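Local coordinates for protein 6-phosphogluconate dehydrogenase NAD-binding (Dyadobacter fermentans, PDB 4GBJ) that probably binds NAD or NADP and acts as an oxidoreductase of the 6-phosphogluconate and 3-hydroxyisobutyrate dehydrogenase type, at residues L225-P239 with L273-L287. Numbering follows the deposited sequence.
Sequences LVASNTYEPVAFRFP and LAKGRENLDWGALAL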
ATOM      1  N   LEU B 225       8.768   9.518  -5.535  1.00 34.36           N
ATOM      2  CA  LEU B 225       9.431   9.085  -6.773  1.00 34.92           C
ATOM      3  C   LEU B 225       8.408   8.962  -7.907  1.00 32.56           C
ATOM      4  O   LEU B 225       8.613   9.465  -8.995  1.00 30.58           O
ATOM      5  CB  LEU B 225      10.125   7.695  -6.633  1.00 36.14           C
ATOM      6  CG  LEU B 225      11.060   7.407  -5.486  1.00 43.41           C
ATOM      7  CD1 LEU B 225      11.854   6.132  -5.771  1.00 43.19           C
ATOM      8  CD2 LEU B 225      11.985   8.535  -5.219  1.00 48.10           C
ATOM      9  N   VAL B 226       7.275   8.315  -7.619  1.00 27.10           N
ATOM     10  CA  VAL B 226       6.242   8.096  -8.634  1.00 25.03           C
ATOM     11  C   VAL B 226       5.606   9.414  -9.049  1.00 29.36           C
ATOM     12  O   VAL B 226       5.344   9.621 -10.226  1.00 26.45           O
ATOM     13  CB  VAL B 226       5.194   7.062  -8.172  1.00 25.86           C
ATOM     14  CG1 VAL B 226       4.154   6.814  -9.279  1.00 25.03           C
ATOM     15  CG2 VAL B 226       5.887   5.745  -7.815  1.00 24.52           C
ATOM     16  N   ALA B 227       5.423  10.319  -8.107  1.00 28.26           N
ATOM     17  CA  ALA B 227       4.830  11.620  -8.387  1.00 28.53           C
ATOM     18  C   ALA B 227       5.731  12.401  -9.314  1.00 30.47           C
ATOM     19  O   ALA B 227       5.276  12.914 -10.310  1.00 28.91           O
ATOM     20  CB  ALA B 227       4.611  12.396  -7.082  1.00 30.32           C
ATOM     21  N   SER B 228       7.013  12.468  -9.007  1.00 28.79           N
ATOM     22  CA  SER B 228       7.951  13.226  -9.845  1.00 29.37           C
ATOM     23  C   SER B 228       8.330  12.425 -11.091  1.00 34.17           C
ATOM     24  O   SER B 228       8.798  12.984 -12.068  1.00 33.89           O
ATOM     25  CB  SER B 228       9.182  13.584  -9.033  1.00 34.95           C
ATOM     26  OG  SER B 228       9.754  12.409  -8.495  1.00 45.53           O
ATOM     27  N   ASN B 229       8.140  11.100 -11.054  1.00 32.26           N
ATOM     28  CA  ASN B 229       8.468  10.191 -12.146  1.00 32.54           C
ATOM     29  C   ASN B 229       9.949  10.322 -12.449  1.00 38.13           C
ATOM     30  O   ASN B 229      10.337  10.208 -13.588  1.00 38.93           O
ATOM     31  CB  ASN B 229       7.596  10.465 -13.391  1.00 37.54           C
ATOM     32  CG  ASN B 229       6.550   9.448 -13.738  1.00 38.15           C
ATOM     33  OD1 ASN B 229       6.501   8.304 -13.242  1.00 33.15           O
ATOM     34  ND2 ASN B 229       5.756   9.826 -14.716  1.00 34.04           N
ATOM     35  N   THR B 230      10.759  10.635 -11.425  1.00 38.09           N
ATOM     36  CA  THR B 230      12.211  10.714 -11.539  1.00 41.86           C
ATOM     37  C   THR B 230      12.675   9.520 -10.718  1.00 44.43           C
ATOM     38  O   THR B 230      12.265   9.365  -9.547  1.00 44.59           O
ATOM     39  CB  THR B 230      12.794  12.047 -11.108  1.00 57.30           C
ATOM     40  OG1 THR B 230      12.629  12.206  -9.688  1.00 64.92           O
ATOM     41  CG2 THR B 230      12.204  13.214 -11.898  1.00 55.88           C
ATOM     42  N   TYR B 231      13.423   8.642 -11.386  1.00 35.31           N
ATOM     43  CA  TYR B 231      13.924   7.406 -10.839  1.00 33.68           C
ATOM     44  C   TYR B 231      15.454   7.399 -10.894  1.00 38.82           C
ATOM     45  O   TYR B 231      16.078   6.402 -11.262  1.00 33.71           O
ATOM     46  CB  TYR B 231      13.286   6.264 -11.627  1.00 30.49           C
ATOM     47  CG  TYR B 231      11.783   6.337 -11.559  1.00 29.06           C
ATOM     48  CD1 TYR B 231      11.105   5.984 -10.407  1.00 30.30           C
ATOM     49  CD2 TYR B 231      11.039   6.839 -12.624  1.00 29.79           C
ATOM     50  CE1 TYR B 231       9.718   6.043 -10.336  1.00 28.40           C
ATOM     51  CE2 TYR B 231       9.656   6.894 -12.567  1.00 30.21           C
ATOM     52  CZ  TYR B 231       9.000   6.552 -11.399  1.00 31.22           C
ATOM     53  OH  TYR B 231       7.638   6.631 -11.325  1.00 29.33           O
ATOM     54  N   GLU B 232      16.034   8.586 -10.566  1.00 40.65           N
ATOM     55  CA  GLU B 232      17.460   8.878 -10.408  1.00 44.35           C
ATOM     56  C   GLU B 232      17.580   9.784  -9.141  1.00 50.05           C
ATOM     57  O   GLU B 232      16.721  10.646  -8.962  1.00 48.90           O
ATOM     58  CB  GLU B 232      18.016   9.568 -11.670  1.00 47.92           C
ATOM     59  CG  GLU B 232      17.725   8.780 -12.945  1.00 60.01           C
ATOM     60  CD  GLU B 232      18.032   9.492 -14.242  1.00 86.12           C
ATOM     61  OE1 GLU B 232      17.106  10.124 -14.801  1.00 77.09           O
ATOM     62  OE2 GLU B 232      19.172   9.353 -14.739  1.00 86.95           O
ATOM     63  N   PRO B 233      18.499   9.555  -8.186  1.00 48.59           N
ATOM     64  CA  PRO B 233      19.557   8.543  -8.170  1.00 48.03           C
ATOM     65  C   PRO B 233      19.016   7.159  -7.850  1.00 47.70           C
ATOM     66  O   PRO B 233      17.885   6.982  -7.424  1.00 47.82           O
ATOM     67  CB  PRO B 233      20.513   9.064  -7.082  1.00 52.00           C
ATOM     68  CG  PRO B 233      19.607   9.749  -6.119  1.00 56.75           C
ATOM     69  CD  PRO B 233      18.557  10.405  -6.978  1.00 51.83           C
ATOM     70  N   VAL B 234      19.838   6.177  -8.085  1.00 41.47           N
ATOM     71  CA  VAL B 234      19.472   4.783  -7.947  1.00 39.76           C
ATOM     72  C   VAL B 234      19.725   4.282  -6.551  1.00 44.66           C
ATOM     73  O   VAL B 234      20.842   4.396  -6.066  1.00 47.13           O
ATOM     74  CB  VAL B 234      20.246   3.954  -8.991  1.00 40.81           C
ATOM     75  CG1 VAL B 234      19.920   2.466  -8.881  1.00 37.73           C
ATOM     76  CG2 VAL B 234      19.945   4.471 -10.389  1.00 40.29           C
ATOM     77  N   ALA B 235      18.694   3.713  -5.930  1.00 41.44           N
ATOM     78  CA  ALA B 235      18.743   3.047  -4.621  1.00 42.45           C
ATOM     79  C   ALA B 235      18.853   1.545  -4.814  1.00 44.62           C
ATOM     80  O   ALA B 235      19.621   0.910  -4.110  1.00 44.85           O
ATOM     81  CB  ALA B 235      17.498   3.375  -3.801  1.00 43.15           C
ATOM     82  N   PHE B 236      18.093   0.967  -5.795  1.00 40.07           N
ATOM     83  CA  PHE B 236      18.132  -0.456  -6.156  1.00 37.24           C
ATOM     84  C   PHE B 236      18.025  -0.523  -7.703  1.00 36.28           C
ATOM     85  O   PHE B 236      17.036  -0.022  -8.267  1.00 32.69           O
ATOM     86  CB  PHE B 236      16.948  -1.148  -5.438  1.00 40.12           C
ATOM     87  CG  PHE B 236      16.998  -2.651  -5.318  1.00 42.49           C
ATOM     88  CD1 PHE B 236      18.045  -3.274  -4.646  1.00 45.88           C
ATOM     89  CD2 PHE B 236      15.943  -3.441  -5.781  1.00 43.58           C
ATOM     90  CE1 PHE B 236      18.077  -4.660  -4.506  1.00 46.13           C
ATOM     91  CE2 PHE B 236      15.965  -4.828  -5.615  1.00 45.26           C
ATOM     92  CZ  PHE B 236      17.034  -5.426  -4.980  1.00 43.93           C
ATOM     93  N   ARG B 237      19.030  -1.080  -8.396  1.00 29.83           N
ATOM     94  CA  ARG B 237      19.056  -1.049  -9.866  1.00 30.44           C
ATOM     95  C   ARG B 237      17.907  -1.813 -10.476  1.00 30.41           C
ATOM     96  O   ARG B 237      17.505  -2.836  -9.952  1.00 30.74           O
ATOM     97  CB  ARG B 237      20.399  -1.530 -10.453  1.00 35.57           C
ATOM     98  CG  ARG B 237      20.723  -0.779 -11.729  1.00 47.71           C
ATOM     99  CD  ARG B 237      22.209  -0.753 -12.046  1.00 53.32           C
ATOM    100  NE  ARG B 237      22.422  -0.556 -13.486  1.00 53.21           N
ATOM    101  CZ  ARG B 237      22.297  -1.500 -14.418  1.00 57.62           C
ATOM    102  NH1 ARG B 237      22.000  -2.744 -14.079  1.00 43.07           N
ATOM    103  NH2 ARG B 237      22.501  -1.210 -15.694  1.00 53.03           N
ATOM    104  N   PHE B 238      17.366  -1.297 -11.582  1.00 26.40           N
ATOM    105  CA  PHE B 238      16.122  -1.796 -12.216  1.00 23.72           C
ATOM    106  C   PHE B 238      16.106  -3.302 -12.473  1.00 25.28           C
ATOM    107  O   PHE B 238      15.138  -3.974 -12.074  1.00 24.73           O
ATOM    108  CB  PHE B 238      15.839  -1.019 -13.512  1.00 24.88           C
ATOM    109  CG  PHE B 238      14.496  -1.168 -14.140  1.00 24.07           C
ATOM    110  CD1 PHE B 238      13.439  -0.358 -13.740  1.00 24.50           C
ATOM    111  CD2 PHE B 238      14.317  -1.985 -15.258  1.00 23.37           C
ATOM    112  CE1 PHE B 238      12.182  -0.481 -14.326  1.00 22.71           C
ATOM    113  CE2 PHE B 238      13.072  -2.077 -15.881  1.00 22.77           C
ATOM    114  CZ  PHE B 238      11.997  -1.331 -15.398  1.00 20.65           C
ATOM    115  N   PRO B 239      17.136  -3.881 -13.077  1.00 21.96           N
ATOM    116  CA  PRO B 239      17.100  -5.326 -13.332  1.00 22.55           C
ATOM    117  C   PRO B 239      16.952  -6.140 -12.043  1.00 27.69           C
ATOM    118  O   PRO B 239      16.421  -7.249 -12.097  1.00 26.24           O
ATOM    119  CB  PRO B 239      18.431  -5.615 -14.035  1.00 24.74           C
ATOM    120  CG  PRO B 239      18.873  -4.302 -14.563  1.00 29.20           C
ATOM    121  CD  PRO B 239      18.394  -3.284 -13.575  1.00 25.42           C
ATOM    122  N   LEU B 273      12.965  -2.835 -19.517  1.00 19.72           N
ATOM    123  CA  LEU B 273      14.250  -3.210 -20.111  1.00 20.20           C
ATOM    124  C   LEU B 273      14.184  -3.063 -21.643  1.00 22.30           C
ATOM    125  O   LEU B 273      15.151  -2.619 -22.266  1.00 22.40           O
ATOM    126  CB  LEU B 273      14.628  -4.627 -19.705  1.00 21.21           C
ATOM    127  CG  LEU B 273      15.076  -4.809 -18.255  1.00 25.72           C
ATOM    128  CD1 LEU B 273      15.197  -6.301 -17.942  1.00 27.48           C
ATOM    129  CD2 LEU B 273      16.408  -4.062 -17.962  1.00 26.16           C
ATOM    130  N   ALA B 274      13.058  -3.379 -22.265  1.00 19.27           N
ATOM    131  CA  ALA B 274      12.907  -3.155 -23.722  1.00 20.18           C
ATOM    132  C   ALA B 274      13.041  -1.651 -24.026  1.00 26.33           C
ATOM    133  O   ALA B 274      13.496  -1.298 -25.105  1.00 26.49           O
ATOM    134  CB  ALA B 274      11.556  -3.662 -24.235  1.00 20.46           C
ATOM    135  N   LYS B 275      12.677  -0.782 -23.056  1.00 22.47           N
ATOM    136  CA  LYS B 275      12.760   0.678 -23.180  1.00 23.16           C
ATOM    137  C   LYS B 275      14.078   1.309 -22.706  1.00 28.01           C
ATOM    138  O   LYS B 275      14.192   2.525 -22.728  1.00 27.28           O
ATOM    139  CB  LYS B 275      11.599   1.297 -22.426  1.00 25.59           C
ATOM    140  CG  LYS B 275      10.269   0.933 -23.123  1.00 27.29           C
ATOM    141  CD  LYS B 275       9.109   1.613 -22.524  1.00 45.63           C
ATOM    142  CE  LYS B 275       7.933   1.603 -23.483  1.00 58.06           C
ATOM    143  NZ  LYS B 275       7.476   0.237 -23.763  1.00 44.75           N
ATOM    144  N   GLY B 276      15.088   0.508 -22.365  1.00 22.93           N
ATOM    145  CA  GLY B 276      16.396   1.033 -22.003  1.00 22.04           C
ATOM    146  C   GLY B 276      16.436   1.658 -20.620  1.00 26.28           C
ATOM    147  O   GLY B 276      17.283   2.507 -20.354  1.00 24.13           O
ATOM    148  N   ARG B 277      15.635   1.130 -19.698  1.00 20.62           N
ATOM    149  CA  ARG B 277      15.553   1.636 -18.334  1.00 21.99           C
ATOM    150  C   ARG B 277      16.405   0.873 -17.330  1.00 23.46           C
ATOM    151  O   ARG B 277      16.279   1.114 -16.134  1.00 21.92           O
ATOM    152  CB  ARG B 277      14.073   1.605 -17.885  1.00 23.27           C
ATOM    153  CG  ARG B 277      13.273   2.578 -18.723  1.00 20.99           C
ATOM    154  CD  ARG B 277      11.872   2.717 -18.255  1.00 22.42           C
ATOM    155  NE  ARG B 277      11.159   3.649 -19.143  1.00 29.48           N
ATOM    156  CZ  ARG B 277       9.889   3.537 -19.521  1.00 30.78           C
ATOM    157  NH1 ARG B 277       9.141   2.538 -19.073  1.00 22.41           N
ATOM    158  NH2 ARG B 277       9.361   4.420 -20.360  1.00 29.62           N
ATOM    159  N   GLU B 278      17.341   0.033 -17.798  1.00 22.68           N
ATOM    160  CA  GLU B 278      18.210  -0.757 -16.914  1.00 20.86           C
ATOM    161  C   GLU B 278      19.014   0.085 -15.891  1.00 25.15           C
ATOM    162  O   GLU B 278      19.430  -0.489 -14.899  1.00 24.66           O
ATOM    163  CB  GLU B 278      19.193  -1.625 -17.705  1.00 21.65           C
ATOM    164  CG  GLU B 278      20.154  -0.876 -18.611  1.00 20.97           C
ATOM    165  CD  GLU B 278      19.634  -0.521 -19.994  1.00 42.21           C
ATOM    166  OE1 GLU B 278      18.432  -0.733 -20.276  1.00 29.93           O
ATOM    167  OE2 GLU B 278      20.423   0.039 -20.780  1.00 28.71           O
ATOM    168  N   ASN B 279      19.318   1.390 -16.154  1.00 23.51           N
ATOM    169  CA  ASN B 279      20.115   2.192 -15.227  1.00 24.94           C
ATOM    170  C   ASN B 279      19.250   3.023 -14.288  1.00 28.40           C
ATOM    171  O   ASN B 279      19.795   3.761 -13.479  1.00 30.37           O
ATOM    172  CB  ASN B 279      21.087   3.092 -15.987  1.00 25.63           C
ATOM    173  CG  ASN B 279      21.999   2.279 -16.827  1.00 38.31           C
ATOM    174  OD1 ASN B 279      22.639   1.368 -16.335  1.00 28.52           O
ATOM    175  ND2 ASN B 279      22.017   2.517 -18.119  1.00 32.51           N
ATOM    176  N   LEU B 280      17.930   2.905 -14.349  1.00 24.71           N
ATOM    177  CA  LEU B 280      17.096   3.668 -13.441  1.00 24.32           C
ATOM    178  C   LEU B 280      16.882   2.892 -12.149  1.00 27.26           C
ATOM    179  O   LEU B 280      17.200   1.731 -12.097  1.00 25.95           O
ATOM    180  CB  LEU B 280      15.745   3.961 -14.104  1.00 23.92           C
ATOM    181  CG  LEU B 280      15.823   4.772 -15.434  1.00 27.48           C
ATOM    182  CD1 LEU B 280      14.420   5.084 -15.935  1.00 26.58           C
ATOM    183  CD2 LEU B 280      16.573   6.085 -15.264  1.00 27.33           C
ATOM    184  N   ASP B 281      16.299   3.528 -11.122  1.00 25.30           N
ATOM    185  CA  ASP B 281      15.907   2.849  -9.907  1.00 23.65           C
ATOM    186  C   ASP B 281      14.769   1.865 -10.216  1.00 27.17           C
ATOM    187  O   ASP B 281      13.948   2.118 -11.106  1.00 25.79           O
ATOM    188  CB  ASP B 281      15.454   3.890  -8.870  1.00 24.36           C
ATOM    189  CG  ASP B 281      15.204   3.290  -7.537  1.00 28.71           C
ATOM    190  OD1 ASP B 281      16.201   2.850  -6.894  1.00 31.25           O
ATOM    191  OD2 ASP B 281      14.001   3.178  -7.148  1.00 26.75           O
ATOM    192  N   TRP B 282      14.635   0.828  -9.402  1.00 25.06           N
ATOM    193  CA  TRP B 282      13.584  -0.178  -9.575  1.00 25.29           C
ATOM    194  C   TRP B 282      12.190   0.438  -9.459  1.00 25.40           C
ATOM    195  O   TRP B 282      11.279  -0.094 -10.055  1.00 23.59           O
ATOM    196  CB  TRP B 282      13.751  -1.343  -8.603  1.00 25.73           C
ATOM    197  CG  TRP B 282      13.247  -1.065  -7.224  1.00 28.31           C
ATOM    198  CD1 TRP B 282      13.693  -0.109  -6.357  1.00 31.51           C
ATOM    199  CD2 TRP B 282      12.325  -1.877  -6.490  1.00 28.28           C
ATOM    200  NE1 TRP B 282      13.056  -0.240  -5.149  1.00 31.80           N
ATOM    201  CE2 TRP B 282      12.222  -1.325  -5.195  1.00 32.76           C
ATOM    202  CE3 TRP B 282      11.566  -3.015  -6.804  1.00 29.64           C
ATOM    203  CZ2 TRP B 282      11.381  -1.865  -4.210  1.00 32.04           C
ATOM    204  CZ3 TRP B 282      10.698  -3.521  -5.849  1.00 31.97           C
ATOM    205  CH2 TRP B 282      10.587  -2.923  -4.576  1.00 33.49           C
ATOM    206  N   GLY B 283      12.058   1.592  -8.796  1.00 20.66           N
ATOM    207  CA  GLY B 283      10.818   2.353  -8.749  1.00 20.16           C
ATOM    208  C   GLY B 283      10.276   2.711 -10.120  1.00 24.42           C
ATOM    209  O   GLY B 283       9.076   2.955 -10.276  1.00 22.80           O
ATOM    210  N   ALA B 284      11.161   2.756 -11.153  1.00 24.37           N
ATOM    211  CA  ALA B 284      10.743   3.086 -12.515  1.00 23.45           C
ATOM    212  C   ALA B 284       9.802   2.066 -13.102  1.00 22.99           C
ATOM    213  O   ALA B 284       9.285   2.306 -14.173  1.00 21.57           O
ATOM    214  CB  ALA B 284      11.969   3.255 -13.411  1.00 25.25           C
ATOM    215  N   LEU B 285       9.468   0.960 -12.398  1.00 22.60           N
ATOM    216  CA  LEU B 285       8.432   0.051 -12.899  1.00 22.89           C
ATOM    217  C   LEU B 285       7.126   0.872 -13.075  1.00 24.34           C
ATOM    218  O   LEU B 285       6.292   0.564 -13.952  1.00 23.22           O
ATOM    219  CB  LEU B 285       8.220  -1.161 -11.955  1.00 22.52           C
ATOM    220  CG  LEU B 285       7.505  -0.866 -10.621  1.00 26.67           C
ATOM    221  CD1 LEU B 285       5.992  -0.961 -10.740  1.00 26.64           C
ATOM    222  CD2 LEU B 285       8.008  -1.791  -9.528  1.00 26.20           C
ATOM    223  N   ALA B 286       6.949   1.918 -12.225  1.00 20.42           N
ATOM    224  CA  ALA B 286       5.759   2.774 -12.245  1.00 21.88           C
ATOM    225  C   ALA B 286       5.600   3.601 -13.550  1.00 26.98           C
ATOM    226  O   ALA B 286       4.492   4.100 -13.797  1.00 25.46           O
ATOM    227  CB  ALA B 286       5.743   3.692 -11.034  1.00 23.11           C
ATOM    228  N   LEU B 287       6.677   3.729 -14.376  1.00 22.82           N
ATOM    229  CA  LEU B 287       6.618   4.380 -15.680  1.00 23.32           C
ATOM    230  C   LEU B 287       5.802   3.629 -16.673  1.00 26.38           C
ATOM    231  O   LEU B 287       5.375   4.253 -17.634  1.00 24.39           O
ATOM    232  CB  LEU B 287       8.013   4.625 -16.301  1.00 24.01           C
ATOM    233  CG  LEU B 287       8.766   5.816 -15.801  1.00 30.18           C
ATOM    234  CD1 LEU B 287      10.119   5.919 -16.482  1.00 30.94           C
ATOM    235  CD2 LEU B 287       7.991   7.132 -16.092  1.00 32.61           C
TER
HETATM  236  O   HOH W   1      20.591   6.606 -13.756  1.00 56.03           O
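The ring of Tyr231 lies flat over the backbone of Ala284, whose CA sits 3.5 Å from the ring centroid in a CH-pi contact. The setting is the all-helical C-terminal domain of this dehydrogenase family. Here the loop from helix 217-228 to helix 238-254 packs on the segment that leaves helix 260-274 and enters the 3-10 segment 282-286. The Tyr231 and Leu287 side chains run past each other in opposite directions, with Tyr231 CE2 3.5 Å from Leu287 CG. The phenol OH bonds to an in-plane lone pair of Asn229 OD1, which holds the ring's outer end. A serine in place of Tyr231 would probably leave the Ala284 backbone and Leu287 without their cover and Asn229 OD1 without its phenol donor.

Asp281 ties the two segments together. Its backbone N donates to Tyr231 O. Its CG stands anti to the backbone N (chi1 -172°), which carries the carboxylate to the loop. There Asp281 OD1 takes two N-H groups, from Ala235 N at 2.8 Å and from Phe236 N at 2.9 Å. OD2 accepts from Gly283 N and makes an Asx turn at the start of the 3-10 segment. Gly283 O lies against Tyr231 CE1.

Trp282 N donates to Phe236 O at 2.8 Å, and the Phe236 ring sets its edge against the Trp282 face, planes at 82°. The Phe236 side chain is about 8 Å from that of Lys174, the predicted active-site residue. Phe238 has Arg277 CB over one face, and Asp281 O and the carbonyl carbon of Ala284 at its edge. Phe269 of helix 260-274 adds an edge-to-face partner. At the exposed end, Arg237 NH2 donates to Asn279 OD1 at 2.7 Å, in the guanidinium plane, while Glu278 O lies over the guanidinium face, 3.1 Å from Arg237 CZ.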